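Terminal oxygenase component of carbazole 1,9a-dioxygenase (Sphingomonas, PDB 3GKQ) probably catalyses dioxygenation of carbazole at its 1 and 9a positions, with electrons passing from a Rieske [2Fe-2S] cluster to a mononuclear non-heme iron. Local coordinates at residues L52-L57 and A123-P128; V83-K88 and Y100-G105; L135-V140 and P154-A159; K226-L231 and R367-Q372. One frame throughout, in Å; residues are numbered along the deposited sequence.

Contact 1 of 4, residues L52-L57 and A123-P128; sequences LGEKVL and ALKTYP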
loop_
_atom_site.group_PDB
_atom_site.type_symbol
_atom_site.label_atom_id
_atom_site.label_comp_id
_atom_site.label_asym_id
_atom_site.label_seq_id
_atom_site.Cartn_x
_atom_site.Cartn_y
_atom_site.Cartn_z
ATOM N N LEU A 52 -4.328 20.046 -7.042
ATOM C CA LEU A 52 -4.909 19.462 -8.245
ATOM C C LEU A 52 -3.960 18.480 -8.926
ATOM O O LEU A 52 -3.946 18.358 -10.152
ATOM C CB LEU A 52 -5.337 20.563 -9.223
ATOM C CG LEU A 52 -6.649 21.267 -8.857
ATOM C CD1 LEU A 52 -6.439 22.181 -7.651
ATOM C CD2 LEU A 52 -7.141 22.074 -10.043
ATOM N N GLY A 53 -3.167 17.781 -8.116
ATOM C CA GLY A 53 -2.230 16.799 -8.634
ATOM C C GLY A 53 -0.946 17.355 -9.232
ATOM O O GLY A 53 -0.091 16.591 -9.673
ATOM N N GLU A 54 -0.801 18.675 -9.248
ATOM C CA GLU A 54 0.388 19.302 -9.813
ATOM C C GLU A 54 1.365 19.769 -8.733
ATOM O O GLU A 54 0.970 20.399 -7.753
ATOM C CB GLU A 54 -0.033 20.480 -10.705
ATOM C CG GLU A 54 -0.785 20.032 -11.969
ATOM C CD GLU A 54 -1.298 21.193 -12.823
ATOM O OE1 GLU A 54 -0.684 22.278 -12.811
ATOM O OE2 GLU A 54 -2.313 21.010 -13.526
ATOM N N LYS A 55 2.642 19.444 -8.912
ATOM C CA LYS A 55 3.671 19.833 -7.951
ATOM C C LYS A 55 4.254 21.191 -8.326
ATOM O O LYS A 55 4.793 21.375 -9.418
ATOM C CB LYS A 55 4.761 18.763 -7.894
ATOM C CG LYS A 55 4.255 17.432 -7.338
ATOM C CD LYS A 55 5.295 16.325 -7.441
ATOM C CE LYS A 55 6.480 16.572 -6.522
ATOM N NZ LYS A 55 7.503 15.489 -6.642
ATOM N N VAL A 56 4.140 22.139 -7.405
ATOM C CA VAL A 56 4.606 23.501 -7.630
ATOM C C VAL A 56 5.625 23.947 -6.581
ATOM O O VAL A 56 5.587 23.493 -5.439
ATOM C CB VAL A 56 3.397 24.473 -7.615
ATOM C CG1 VAL A 56 3.843 25.891 -7.934
ATOM C CG2 VAL A 56 2.341 23.995 -8.619
ATOM N N LEU A 57 6.542 24.825 -6.979
ATOM C CA LEU A 57 7.552 25.338 -6.059
ATOM C C LEU A 57 7.357 26.847 -5.934
ATOM O O LEU A 57 7.367 27.570 -6.934
ATOM C CB LEU A 57 8.967 25.056 -6.576
ATOM C CG LEU A 57 10.015 24.552 -5.570
ATOM C CD1 LEU A 57 11.398 24.893 -6.106
ATOM C CD2 LEU A 57 9.819 25.164 -4.187
ATOM N N ALA A 123 11.571 26.570 -20.912
ATOM C CA ALA A 123 11.071 27.285 -19.756
ATOM C C ALA A 123 10.127 26.395 -18.965
ATOM O O ALA A 123 9.304 25.673 -19.535
ATOM C CB ALA A 123 10.347 28.560 -20.189
ATOM N N LEU A 124 10.277 26.441 -17.649
ATOM C CA LEU A 124 9.431 25.691 -16.735
ATOM C C LEU A 124 8.078 26.378 -16.809
ATOM O O LEU A 124 8.002 27.561 -17.142
ATOM C CB LEU A 124 9.965 25.828 -15.311
ATOM C CG LEU A 124 10.686 24.711 -14.557
ATOM C CD1 LEU A 124 11.349 23.725 -15.486
ATOM C CD2 LEU A 124 11.690 25.369 -13.619
ATOM N N LYS A 125 7.007 25.651 -16.515
ATOM C CA LYS A 125 5.697 26.283 -16.521
ATOM C C LYS A 125 5.616 27.163 -15.281
ATOM O O LYS A 125 6.115 26.790 -14.215
ATOM C CB LYS A 125 4.572 25.247 -16.457
ATOM C CG LYS A 125 3.221 25.897 -16.185
ATOM C CD LYS A 125 2.114 24.897 -15.965
ATOM C CE LYS A 125 0.920 25.583 -15.306
ATOM N NZ LYS A 125 0.487 26.815 -16.030
ATOM N N THR A 126 5.000 28.331 -15.422
ATOM C CA THR A 126 4.837 29.237 -14.294
ATOM C C THR A 126 3.343 29.332 -13.993
ATOM O O THR A 126 2.518 29.115 -14.870
ATOM C CB THR A 126 5.370 30.651 -14.606
ATOM O OG1 THR A 126 4.605 31.231 -15.669
ATOM C CG2 THR A 126 6.837 30.586 -15.022
ATOM N N TYR A 127 3.003 29.636 -12.747
ATOM C CA TYR A 127 1.608 29.761 -12.346
ATOM C C TYR A 127 1.303 31.183 -11.910
ATOM O O TYR A 127 2.030 31.759 -11.097
ATOM C CB TYR A 127 1.283 28.825 -11.175
ATOM C CG TYR A 127 1.384 27.346 -11.481
ATOM C CD1 TYR A 127 2.620 26.740 -11.688
ATOM C CD2 TYR A 127 0.235 26.550 -11.546
ATOM C CE1 TYR A 127 2.717 25.376 -11.950
ATOM C CE2 TYR A 127 0.319 25.185 -11.810
ATOM C CZ TYR A 127 1.562 24.605 -12.011
ATOM O OH TYR A 127 1.654 23.260 -12.276
ATOM N N PRO A 128 0.232 31.781 -12.458
ATOM C CA PRO A 128 -0.089 33.146 -12.043
ATOM C C PRO A 128 -0.303 33.144 -10.532
ATOM O O PRO A 128 -0.822 32.173 -9.970
ATOM C CB PRO A 128 -1.366 33.449 -12.817
ATOM C CG PRO A 128 -1.146 32.700 -14.101
ATOM C CD PRO A 128 -0.598 31.369 -13.602
#
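The ring of Tyr127 lies against strand 54-57 and meets Glu54 and Val56, two side chains on the same side of the strand. The tight part is one ring face and the hydroxyl. Val56 CG2 sits over the face in a CH-pi contact, 3.8 Å from the centroid of the Tyr127 ring and 23° off the normal. Val56 CG2 lies nearest Tyr127 CZ, at 3.5 Å, off-centre toward the hydroxyl end. Val56 has CG1 anti to the backbone N (chi1 -176°), which turns CG2 onto the ring and leaves CG1 near Tyr127 CD1 at 4.0 Å. Ala67 of strand 64-69 also packs on the tyrosine, and Leu138 packs on the valine. Tyr127 OH donates to the anti lone pair of Glu54 OE1, at 2.6 Å. OE1 lies in the ring plane, while the carboxylate is turned 50° from it. The second oxygen, OE2, forms a salt bridge with Arg29 and a hydrogen bond with Gln378. Both carboxylate oxygens are thus engaged, which probably limits rotation of the group.

The contact belongs to the Rieske [2Fe-2S] domain. It ties the antiparallel sheet of strands 47-51, 54-61 and 64-69 to the connection that leads into strand 129-132.

The loose, partly exposed side is Lys125 alone. Lys125 CE lies 3.5 Å above the opposite face of the Tyr127 ring, toward the rim. Lys125 NZ hydrogen-bonds Thr126 O at 3.3 Å, with the donor above the carbonyl plane. Lys125 NZ is 5.7 Å from Glu54 OE1, so any attraction is probably modest.

Contact 2 of 4, residues V83-K88 and Y100-G105; sequences VECYSK and YRWDNG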
loop_
_atom_site.group_PDB
_atom_site.type_symbol
_atom_site.label_atom_id
_atom_site.label_comp_id
_atom_site.label_asym_id
_atom_site.label_seq_id
_atom_site.Cartn_x
_atom_site.Cartn_y
_atom_site.Cartn_z
ATOM N N VAL A 83 16.878 22.187 -2.735
ATOM C CA VAL A 83 16.892 23.554 -3.232
ATOM C C VAL A 83 18.286 24.174 -3.225
ATOM O O VAL A 83 18.972 24.178 -2.202
ATOM C CB VAL A 83 15.946 24.454 -2.404
ATOM C CG1 VAL A 83 15.957 25.873 -2.964
ATOM C CG2 VAL A 83 14.531 23.888 -2.428
ATOM N N GLU A 84 18.690 24.692 -4.379
ATOM C CA GLU A 84 19.986 25.340 -4.548
ATOM C C GLU A 84 19.781 26.583 -5.409
ATOM O O GLU A 84 19.352 26.482 -6.557
ATOM C CB GLU A 84 20.984 24.387 -5.224
ATOM C CG GLU A 84 21.432 23.230 -4.330
ATOM C CD GLU A 84 22.444 22.312 -4.995
ATOM O OE1 GLU A 84 23.192 22.778 -5.881
ATOM O OE2 GLU A 84 22.509 21.123 -4.614
ATOM N N CYS A 85 20.057 27.753 -4.840
ATOM C CA CYS A 85 19.906 29.020 -5.552
ATOM C C CYS A 85 21.256 29.754 -5.512
ATOM O O CYS A 85 21.799 30.008 -4.434
ATOM C CB CYS A 85 18.815 29.875 -4.890
ATOM S SG CYS A 85 17.111 29.163 -4.934
ATOM N N TYR A 86 21.792 30.090 -6.682
ATOM C CA TYR A 86 23.088 30.762 -6.752
ATOM C C TYR A 86 23.037 32.201 -7.256
ATOM O O TYR A 86 24.068 32.833 -7.475
ATOM C CB TYR A 86 24.045 29.919 -7.593
ATOM C CG TYR A 86 24.284 28.571 -6.969
ATOM C CD1 TYR A 86 24.952 28.459 -5.749
ATOM C CD2 TYR A 86 23.768 27.411 -7.543
ATOM C CE1 TYR A 86 25.094 27.230 -5.117
ATOM C CE2 TYR A 86 23.903 26.178 -6.917
ATOM C CZ TYR A 86 24.564 26.095 -5.707
ATOM O OH TYR A 86 24.687 24.883 -5.074
ATOM N N SER A 87 21.822 32.701 -7.445
ATOM C CA SER A 87 21.589 34.073 -7.865
ATOM C C SER A 87 20.197 34.371 -7.325
ATOM O O SER A 87 19.359 33.472 -7.232
ATOM C CB SER A 87 21.618 34.214 -9.389
ATOM O OG SER A 87 20.314 34.205 -9.940
ATOM N N LYS A 88 19.962 35.623 -6.951
ATOM C CA LYS A 88 18.686 36.043 -6.390
ATOM C C LYS A 88 17.456 35.673 -7.219
ATOM O O LYS A 88 16.431 35.265 -6.676
ATOM C CB LYS A 88 18.691 37.561 -6.180
ATOM C CG LYS A 88 17.375 38.121 -5.672
ATOM C CD LYS A 88 17.270 39.627 -5.904
ATOM C CE LYS A 88 17.154 39.961 -7.395
ATOM N NZ LYS A 88 15.956 39.329 -8.051
ATOM N N TYR A 100 16.977 28.085 -13.758
ATOM C CA TYR A 100 15.757 28.761 -14.190
ATOM C C TYR A 100 15.421 30.003 -13.369
ATOM O O TYR A 100 15.687 30.052 -12.172
ATOM C CB TYR A 100 14.554 27.808 -14.085
ATOM C CG TYR A 100 14.784 26.389 -14.577
ATOM C CD1 TYR A 100 15.394 25.435 -13.762
ATOM C CD2 TYR A 100 14.355 25.996 -15.843
ATOM C CE1 TYR A 100 15.561 24.113 -14.201
ATOM C CE2 TYR A 100 14.518 24.686 -16.289
ATOM C CZ TYR A 100 15.117 23.751 -15.467
ATOM O OH TYR A 100 15.262 22.457 -15.915
ATOM N N ARG A 101 14.807 30.991 -14.015
ATOM C CA ARG A 101 14.390 32.207 -13.322
ATOM C C ARG A 101 13.022 31.968 -12.690
ATOM O O ARG A 101 12.148 31.339 -13.301
ATOM C CB ARG A 101 14.274 33.385 -14.296
ATOM C CG ARG A 101 15.601 33.980 -14.775
ATOM C CD ARG A 101 15.338 35.197 -15.658
ATOM N NE ARG A 101 14.609 36.247 -14.947
ATOM C CZ ARG A 101 15.178 37.185 -14.191
ATOM N NH1 ARG A 101 16.495 37.222 -14.042
ATOM N NH2 ARG A 101 14.427 38.089 -13.576
ATOM N N TRP A 102 12.833 32.483 -11.477
ATOM C CA TRP A 102 11.566 32.333 -10.776
ATOM C C TRP A 102 10.422 33.076 -11.454
ATOM O O TRP A 102 9.300 32.567 -11.520
ATOM C CB TRP A 102 11.672 32.838 -9.334
ATOM C CG TRP A 102 12.506 31.991 -8.433
ATOM C CD1 TRP A 102 13.793 32.226 -8.040
ATOM C CD2 TRP A 102 12.108 30.771 -7.793
ATOM N NE1 TRP A 102 14.222 31.230 -7.191
ATOM C CE2 TRP A 102 13.206 30.322 -7.023
ATOM C CE3 TRP A 102 10.927 30.010 -7.795
ATOM C CZ2 TRP A 102 13.162 29.148 -6.264
ATOM C CZ3 TRP A 102 10.883 28.837 -7.036
ATOM C CH2 TRP A 102 11.994 28.421 -6.284
ATOM N N ASP A 103 10.695 34.277 -11.961
ATOM C CA ASP A 103 9.635 35.067 -12.574
ATOM C C ASP A 103 9.059 34.551 -13.887
ATOM O O ASP A 103 7.875 34.748 -14.148
ATOM C CB ASP A 103 10.061 36.543 -12.721
ATOM C CG ASP A 103 11.284 36.736 -13.604
ATOM O OD1 ASP A 103 11.814 35.752 -14.159
ATOM O OD2 ASP A 103 11.715 37.900 -13.743
ATOM N N ASN A 104 9.864 33.883 -14.706
ATOM C CA ASN A 104 9.349 33.375 -15.974
ATOM C C ASN A 104 9.709 31.921 -16.275
ATOM O O ASN A 104 9.418 31.424 -17.360
ATOM C CB ASN A 104 9.814 34.267 -17.138
ATOM C CG ASN A 104 11.328 34.341 -17.254
ATOM O OD1 ASN A 104 12.048 33.474 -16.756
ATOM N ND2 ASN A 104 11.816 35.378 -17.929
ATOM N N GLY A 105 10.340 31.248 -15.317
ATOM C CA GLY A 105 10.718 29.855 -15.501
ATOM C C GLY A 105 11.725 29.552 -16.603
ATOM O O GLY A 105 12.058 28.387 -16.836
HETATM O O HOH W 1 16.632 32.651 -5.865
#
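Cys85 and Trp102 meet in a sulfur-aromatic contact within the Rieske [2Fe-2S] domain. It joins the loop before strand 90-92 to the turn that follows strand 98-101. The sulfur comes to the edge of the indole, not over it. Cys85 SG is 4.2 Å from Trp102 CZ2, and the line from SG to the centroid of the five-membered ring is 87° off the ring normal. The cysteine has SG anti to its carbonyl carbon (chi1 -64°), directing it at the benzo edge.

On the pyrrole side a water links the segments. Trp102 NE1 donates to this water at 3.1 Å. The water in turn donates to Lys88 O at 2.7 Å. The buried indole N-H is thus satisfied without a direct bond between the segments.

Further out, the indole packs on Leu57, Asn59 and Val61 of strand 54-61 and on His66 and Ile68 of strand 64-69, which probably position it together with a backbone hydrogen bond between Trp102 and Ala89. The neighbouring Arg101 grips Asp103 side-on with NE and NH2, one nitrogen to each carboxylate oxygen. Arg101 NH1 and Glu84 OE1 form salt bridges with Glu245 and Lys191 of the second subunit, so both segments take part in the trimer interface. The cluster itself is about 13 Å from the Trp102 side chain.

Tyr86 OH donates to the same Glu84 OE1 at 2.7 Å, approaching from above the carboxylate plane.

Contact 3 of 4, residues L135-V140 and P154-A159; sequences LVFLFV and PGFLDA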
loop_
_atom_site.group_PDB
_atom_site.type_symbol
_atom_site.label_atom_id
_atom_site.label_comp_id
_atom_site.label_asym_id
_atom_site.label_seq_id
_atom_site.Cartn_x
_atom_site.Cartn_y
_atom_site.Cartn_z
ATOM N N LEU A 135 -3.211 35.211 2.137
ATOM C CA LEU A 135 -3.165 33.940 1.419
ATOM C C LEU A 135 -2.515 34.072 0.050
ATOM O O LEU A 135 -2.640 35.100 -0.613
ATOM C CB LEU A 135 -4.580 33.386 1.225
ATOM C CG LEU A 135 -5.374 32.954 2.455
ATOM C CD1 LEU A 135 -6.833 32.746 2.064
ATOM C CD2 LEU A 135 -4.775 31.680 3.031
ATOM N N VAL A 136 -1.818 33.022 -0.365
ATOM C CA VAL A 136 -1.193 33.008 -1.679
ATOM C C VAL A 136 -2.060 32.136 -2.583
ATOM O O VAL A 136 -2.194 30.933 -2.351
ATOM C CB VAL A 136 0.244 32.429 -1.622
ATOM C CG1 VAL A 136 0.255 31.141 -0.822
ATOM C CG2 VAL A 136 0.754 32.154 -3.033
ATOM N N PHE A 137 -2.666 32.751 -3.594
ATOM C CA PHE A 137 -3.513 32.035 -4.544
ATOM C C PHE A 137 -2.752 31.739 -5.832
ATOM O O PHE A 137 -1.975 32.572 -6.311
ATOM C CB PHE A 137 -4.746 32.859 -4.922
ATOM C CG PHE A 137 -5.718 33.069 -3.801
ATOM C CD1 PHE A 137 -5.476 34.027 -2.819
ATOM C CD2 PHE A 137 -6.896 32.332 -3.747
ATOM C CE1 PHE A 137 -6.399 34.253 -1.800
ATOM C CE2 PHE A 137 -7.826 32.546 -2.731
ATOM C CZ PHE A 137 -7.578 33.510 -1.755
ATOM N N LEU A 138 -2.982 30.557 -6.393
ATOM C CA LEU A 138 -2.353 30.175 -7.648
ATOM C C LEU A 138 -3.454 29.906 -8.665
ATOM O O LEU A 138 -4.516 29.391 -8.310
ATOM C CB LEU A 138 -1.526 28.901 -7.489
ATOM C CG LEU A 138 -0.376 28.860 -6.487
ATOM C CD1 LEU A 138 0.341 27.520 -6.623
ATOM C CD2 LEU A 138 0.585 30.015 -6.737
ATOM N N PHE A 139 -3.215 30.267 -9.920
ATOM C CA PHE A 139 -4.195 29.988 -10.960
ATOM C C PHE A 139 -3.719 28.719 -11.664
ATOM O O PHE A 139 -2.595 28.663 -12.161
ATOM C CB PHE A 139 -4.279 31.130 -11.975
ATOM C CG PHE A 139 -5.369 30.946 -12.997
ATOM C CD1 PHE A 139 -6.699 31.176 -12.663
ATOM C CD2 PHE A 139 -5.067 30.509 -14.286
ATOM C CE1 PHE A 139 -7.718 30.974 -13.592
ATOM C CE2 PHE A 139 -6.079 30.304 -15.226
ATOM C CZ PHE A 139 -7.410 30.537 -14.876
ATOM N N VAL A 140 -4.566 27.696 -11.683
ATOM C CA VAL A 140 -4.221 26.439 -12.329
ATOM C C VAL A 140 -5.071 26.312 -13.581
ATOM O O VAL A 140 -6.278 26.090 -13.500
ATOM C CB VAL A 140 -4.505 25.235 -11.413
ATOM C CG1 VAL A 140 -4.114 23.937 -12.120
ATOM C CG2 VAL A 140 -3.738 25.385 -10.105
ATOM N N PRO A 154 -18.472 36.241 -1.876
ATOM C CA PRO A 154 -18.750 37.679 -1.880
ATOM C C PRO A 154 -18.255 38.311 -0.582
ATOM O O PRO A 154 -18.480 37.768 0.504
ATOM C CB PRO A 154 -20.270 37.735 -1.992
ATOM C CG PRO A 154 -20.584 36.528 -2.826
ATOM C CD PRO A 154 -19.688 35.473 -2.201
ATOM N N GLY A 155 -17.557 39.437 -0.702
ATOM C CA GLY A 155 -17.066 40.142 0.469
ATOM C C GLY A 155 -15.746 39.683 1.062
ATOM O O GLY A 155 -15.221 40.328 1.974
ATOM N N PHE A 156 -15.196 38.579 0.567
ATOM C CA PHE A 156 -13.933 38.100 1.111
ATOM C C PHE A 156 -12.798 39.095 0.884
ATOM O O PHE A 156 -11.895 39.216 1.711
ATOM C CB PHE A 156 -13.541 36.757 0.493
ATOM C CG PHE A 156 -12.274 36.189 1.062
ATOM C CD1 PHE A 156 -12.243 35.704 2.367
ATOM C CD2 PHE A 156 -11.102 36.175 0.312
ATOM C CE1 PHE A 156 -11.065 35.218 2.916
ATOM C CE2 PHE A 156 -9.919 35.690 0.854
ATOM C CZ PHE A 156 -9.898 35.211 2.157
ATOM N N LEU A 157 -12.845 39.805 -0.237
ATOM C CA LEU A 157 -11.799 40.766 -0.560
ATOM C C LEU A 157 -12.107 42.203 -0.141
ATOM O O LEU A 157 -11.416 43.129 -0.562
ATOM C CB LEU A 157 -11.497 40.724 -2.063
ATOM C CG LEU A 157 -11.057 39.369 -2.632
ATOM C CD1 LEU A 157 -10.911 39.472 -4.139
ATOM C CD2 LEU A 157 -9.744 38.937 -1.996
ATOM N N ASP A 158 -13.133 42.400 0.684
ATOM C CA ASP A 158 -13.462 43.753 1.134
ATOM C C ASP A 158 -12.255 44.372 1.834
ATOM O O ASP A 158 -11.578 43.717 2.626
ATOM C CB ASP A 158 -14.662 43.745 2.082
ATOM C CG ASP A 158 -15.973 43.504 1.361
ATOM O OD1 ASP A 158 -16.003 43.649 0.119
ATOM O OD2 ASP A 158 -16.976 43.183 2.032
ATOM N N ALA A 159 -11.995 45.639 1.533
ATOM C CA ALA A 159 -10.860 46.357 2.104
ATOM C C ALA A 159 -10.789 46.336 3.628
ATOM O O ALA A 159 -9.709 46.177 4.198
ATOM C CB ALA A 159 -10.871 47.804 1.609
#
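Phe156 packs against Leu135 and Phe137, two residues on the same side of strand 135-140. This is the central strand of a three-stranded antiparallel sheet, between strands 31-35 and 129-132. Phe156 lies in a type I beta turn from Gly155 to Asp158. The contact joins the small sheet to the loop that precedes strand 161-170 of the large catalytic-domain sheet.

Across the segments the interaction is purely apolar and buried. Leu135 reaches Phe156 with one methyl, CD1, which lies 3.9 Å from Phe156 CZ. The two side chains cross at about a right angle. The aromatic pair touches lightly: Phe156 CE2 is near the plane of the Phe137 ring, at its edge. Phe156 has CG anti to the backbone N (chi1 -178°), which extends the ring from the turn toward the strand.

Around them, Phe284 and Trp286 of strand 282-289 meet Phe156 edge-to-face, linking it to the large sheet. Trp32 and Pro34 of strand 31-35 pack on Phe137.

The polar bonds are in the turn. Asp158 N to Gly155 O, 3.2 Å, closes it, and Lys133 NZ hydrogen-bonds Asp158 O. The closest point between the phenylalanines is Phe137 CZ to Phe156 CE2, at 4.1 Å.

Contact 4 of 4, residues K226-L231 and R367-Q372; sequences KGVFDL and RRLASQ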
loop_
_atom_site.group_PDB
_atom_site.type_symbol
_atom_site.label_atom_id
_atom_site.label_comp_id
_atom_site.label_asym_id
_atom_site.label_seq_id
_atom_site.Cartn_x
_atom_site.Cartn_y
_atom_site.Cartn_z
ATOM N N LYS A 226 -19.889 32.644 -8.783
ATOM C CA LYS A 226 -21.106 31.870 -8.981
ATOM C C LYS A 226 -21.245 30.861 -7.847
ATOM O O LYS A 226 -20.287 30.162 -7.500
ATOM C CB LYS A 226 -21.068 31.139 -10.328
ATOM C CG LYS A 226 -20.889 32.044 -11.552
ATOM C CD LYS A 226 -21.101 31.251 -12.837
ATOM C CE LYS A 226 -20.324 31.825 -14.021
ATOM N NZ LYS A 226 -20.711 33.210 -14.362
ATOM N N GLY A 227 -22.436 30.787 -7.267
ATOM C CA GLY A 227 -22.636 29.869 -6.163
ATOM C C GLY A 227 -24.085 29.670 -5.790
ATOM O O GLY A 227 -24.992 30.096 -6.513
ATOM N N VAL A 228 -24.297 29.026 -4.647
ATOM C CA VAL A 228 -25.639 28.735 -4.160
ATOM C C VAL A 228 -25.817 29.203 -2.723
ATOM O O VAL A 228 -24.925 29.036 -1.892
ATOM C CB VAL A 228 -25.919 27.212 -4.204
ATOM C CG1 VAL A 228 -27.350 26.928 -3.757
ATOM C CG2 VAL A 228 -25.668 26.675 -5.609
ATOM N N PHE A 229 -26.972 29.798 -2.444
ATOM C CA PHE A 229 -27.295 30.269 -1.104
ATOM C C PHE A 229 -28.222 29.247 -0.472
ATOM O O PHE A 229 -29.199 28.816 -1.085
ATOM C CB PHE A 229 -28.012 31.627 -1.155
ATOM C CG PHE A 229 -27.090 32.799 -1.308
ATOM C CD1 PHE A 229 -26.370 33.279 -0.219
ATOM C CD2 PHE A 229 -26.927 33.415 -2.543
ATOM C CE1 PHE A 229 -25.500 34.360 -0.360
ATOM C CE2 PHE A 229 -26.060 34.496 -2.694
ATOM C CZ PHE A 229 -25.345 34.967 -1.599
ATOM N N ASP A 230 -27.911 28.849 0.752
ATOM C CA ASP A 230 -28.744 27.892 1.453
ATOM C C ASP A 230 -29.828 28.671 2.186
ATOM O O ASP A 230 -29.552 29.400 3.141
ATOM C CB ASP A 230 -27.893 27.076 2.423
ATOM C CG ASP A 230 -28.722 26.242 3.365
ATOM O OD1 ASP A 230 -29.843 25.835 2.987
ATOM O OD2 ASP A 230 -28.239 25.980 4.486
ATOM N N LEU A 231 -31.060 28.517 1.707
ATOM C CA LEU A 231 -32.215 29.210 2.265
ATOM C C LEU A 231 -33.146 28.308 3.086
ATOM O O LEU A 231 -34.347 28.568 3.167
ATOM C CB LEU A 231 -33.019 29.853 1.129
ATOM C CG LEU A 231 -32.297 30.804 0.165
ATOM C CD1 LEU A 231 -33.284 31.253 -0.911
ATOM C CD2 LEU A 231 -31.734 32.016 0.913
ATOM N N ARG A 367 -24.129 20.822 -6.946
ATOM C CA ARG A 367 -23.590 19.884 -7.923
ATOM C C ARG A 367 -23.993 20.279 -9.346
ATOM O O ARG A 367 -23.197 20.157 -10.278
ATOM C CB ARG A 367 -24.050 18.458 -7.580
ATOM C CG ARG A 367 -24.003 18.214 -6.073
ATOM C CD ARG A 367 -23.478 16.866 -5.619
ATOM N NE ARG A 367 -24.410 15.774 -5.835
ATOM C CZ ARG A 367 -24.642 14.791 -4.964
ATOM N NH1 ARG A 367 -24.022 14.749 -3.793
ATOM N NH2 ARG A 367 -25.489 13.827 -5.284
ATOM N N ARG A 368 -25.221 20.765 -9.508
ATOM C CA ARG A 368 -25.708 21.189 -10.820
ATOM C C ARG A 368 -24.980 22.454 -11.272
ATOM O O ARG A 368 -24.508 22.540 -12.409
ATOM C CB ARG A 368 -27.218 21.459 -10.776
ATOM C CG ARG A 368 -28.074 20.224 -10.519
ATOM C CD ARG A 368 -29.523 20.615 -10.253
ATOM N NE ARG A 368 -30.164 21.189 -11.430
ATOM C CZ ARG A 368 -30.806 20.478 -12.355
ATOM N NH1 ARG A 368 -30.898 19.159 -12.237
ATOM N NH2 ARG A 368 -31.348 21.084 -13.403
ATOM N N LEU A 369 -24.891 23.433 -10.379
ATOM C CA LEU A 369 -24.218 24.689 -10.695
ATOM C C LEU A 369 -22.738 24.448 -10.981
ATOM O O LEU A 369 -22.201 24.944 -11.973
ATOM C CB LEU A 369 -24.385 25.689 -9.541
ATOM C CG LEU A 369 -23.691 27.050 -9.706
ATOM C CD1 LEU A 369 -24.540 28.151 -9.094
ATOM C CD2 LEU A 369 -22.319 27.007 -9.063
ATOM N N ALA A 370 -22.084 23.672 -10.122
ATOM C CA ALA A 370 -20.670 23.380 -10.310
ATOM C C ALA A 370 -20.434 22.664 -11.642
ATOM O O ALA A 370 -19.459 22.948 -12.340
ATOM C CB ALA A 370 -20.153 22.524 -9.162
ATOM N N SER A 371 -21.325 21.733 -11.979
ATOM C CA SER A 371 -21.215 20.967 -13.220
ATOM C C SER A 371 -21.348 21.859 -14.446
ATOM O O SER A 371 -20.602 21.727 -15.418
ATOM C CB SER A 371 -22.301 19.882 -13.281
ATOM O OG SER A 371 -22.051 18.846 -12.345
ATOM N N GLN A 372 -22.308 22.768 -14.395
ATOM C CA GLN A 372 -22.551 23.658 -15.510
ATOM C C GLN A 372 -21.574 24.819 -15.672
ATOM O O GLN A 372 -21.220 25.157 -16.795
ATOM C CB GLN A 372 -23.976 24.210 -15.430
ATOM C CG GLN A 372 -24.253 25.321 -16.430
ATOM C CD GLN A 372 -25.732 25.574 -16.634
ATOM O OE1 GLN A 372 -26.514 25.568 -15.681
ATOM N NE2 GLN A 372 -26.124 25.812 -17.882
#
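Leu369 of helix 361-373 packs on strand 227-230 at Gly227 and Val228. The contact is helix-on-sheet packing in the catalytic domain. The family is assigned to the Bet v 1-like group, and the domain has a seven-stranded antiparallel sheet. Strand 227-230 lies between strands 216-219 and 262-266 of that sheet.

Leu369 carries the contact from the helix side. Its CG is anti to the backbone N (chi1 178°), which sends both methyls down onto the strand. The second torsion, 144°, is off a staggered position and sets one methyl against a carbonyl and the other along the strand. Leu369 CD1 comes to 3.3 Å from Gly227 O, a close van der Waals approach to the backbone. Leu369 CD2 lies 4.1 Å from both Gly227 CA and Lys226 O. Gly227 brings no side chain, and the backbones come close there, with CA atoms of Gly227 and Leu369 7.1 Å apart.

Val228 adds one branch. Its CG1 is anti to the backbone N (chi1 -177°), and Val228 CG2 is the methyl that touches Leu369 CD1 at 3.9 Å. The valine and leucine side chains run antiparallel alongside each other. Phe182 packs on Val228 as well.

The CB of Lys226 faces the helix, while the rest of the chain turns off to NZ, which hydrogen-bonds Gly221 O. On another side of the helix, Arg367 forms salt bridges with Glu179 and Glu354 and a cation-pi contact with Trp18. Arg367 O takes two donors from opposite faces of its plane: Ser371 N at 3.0 Å and Ser371 OG at 2.7 Å.

Contacts 1 and 2 lie in the Rieske domain, with centres 14 Å apart. They touch through a probable hydrogen bond from Leu124 N to Gly105 O, 2.8 Å, and Leu124 CD2 packs on Tyr100 CG. Contact 2 falls within the chain between the two segments of contact 1 and is the one near the cluster: its Cys85 side chain is about 10 Å from that of the ligand Cys93. Contact 1 also meets contact 3, where Phe139 N probably bonds Pro128 O at 3.1 Å. Contact 3 leads on to the catalytic domain. Contact 4 lies there, about 5 Å from contact 3 at nearest atoms. Contacts 1, 3 and 4 lie away from the annotated metal sites.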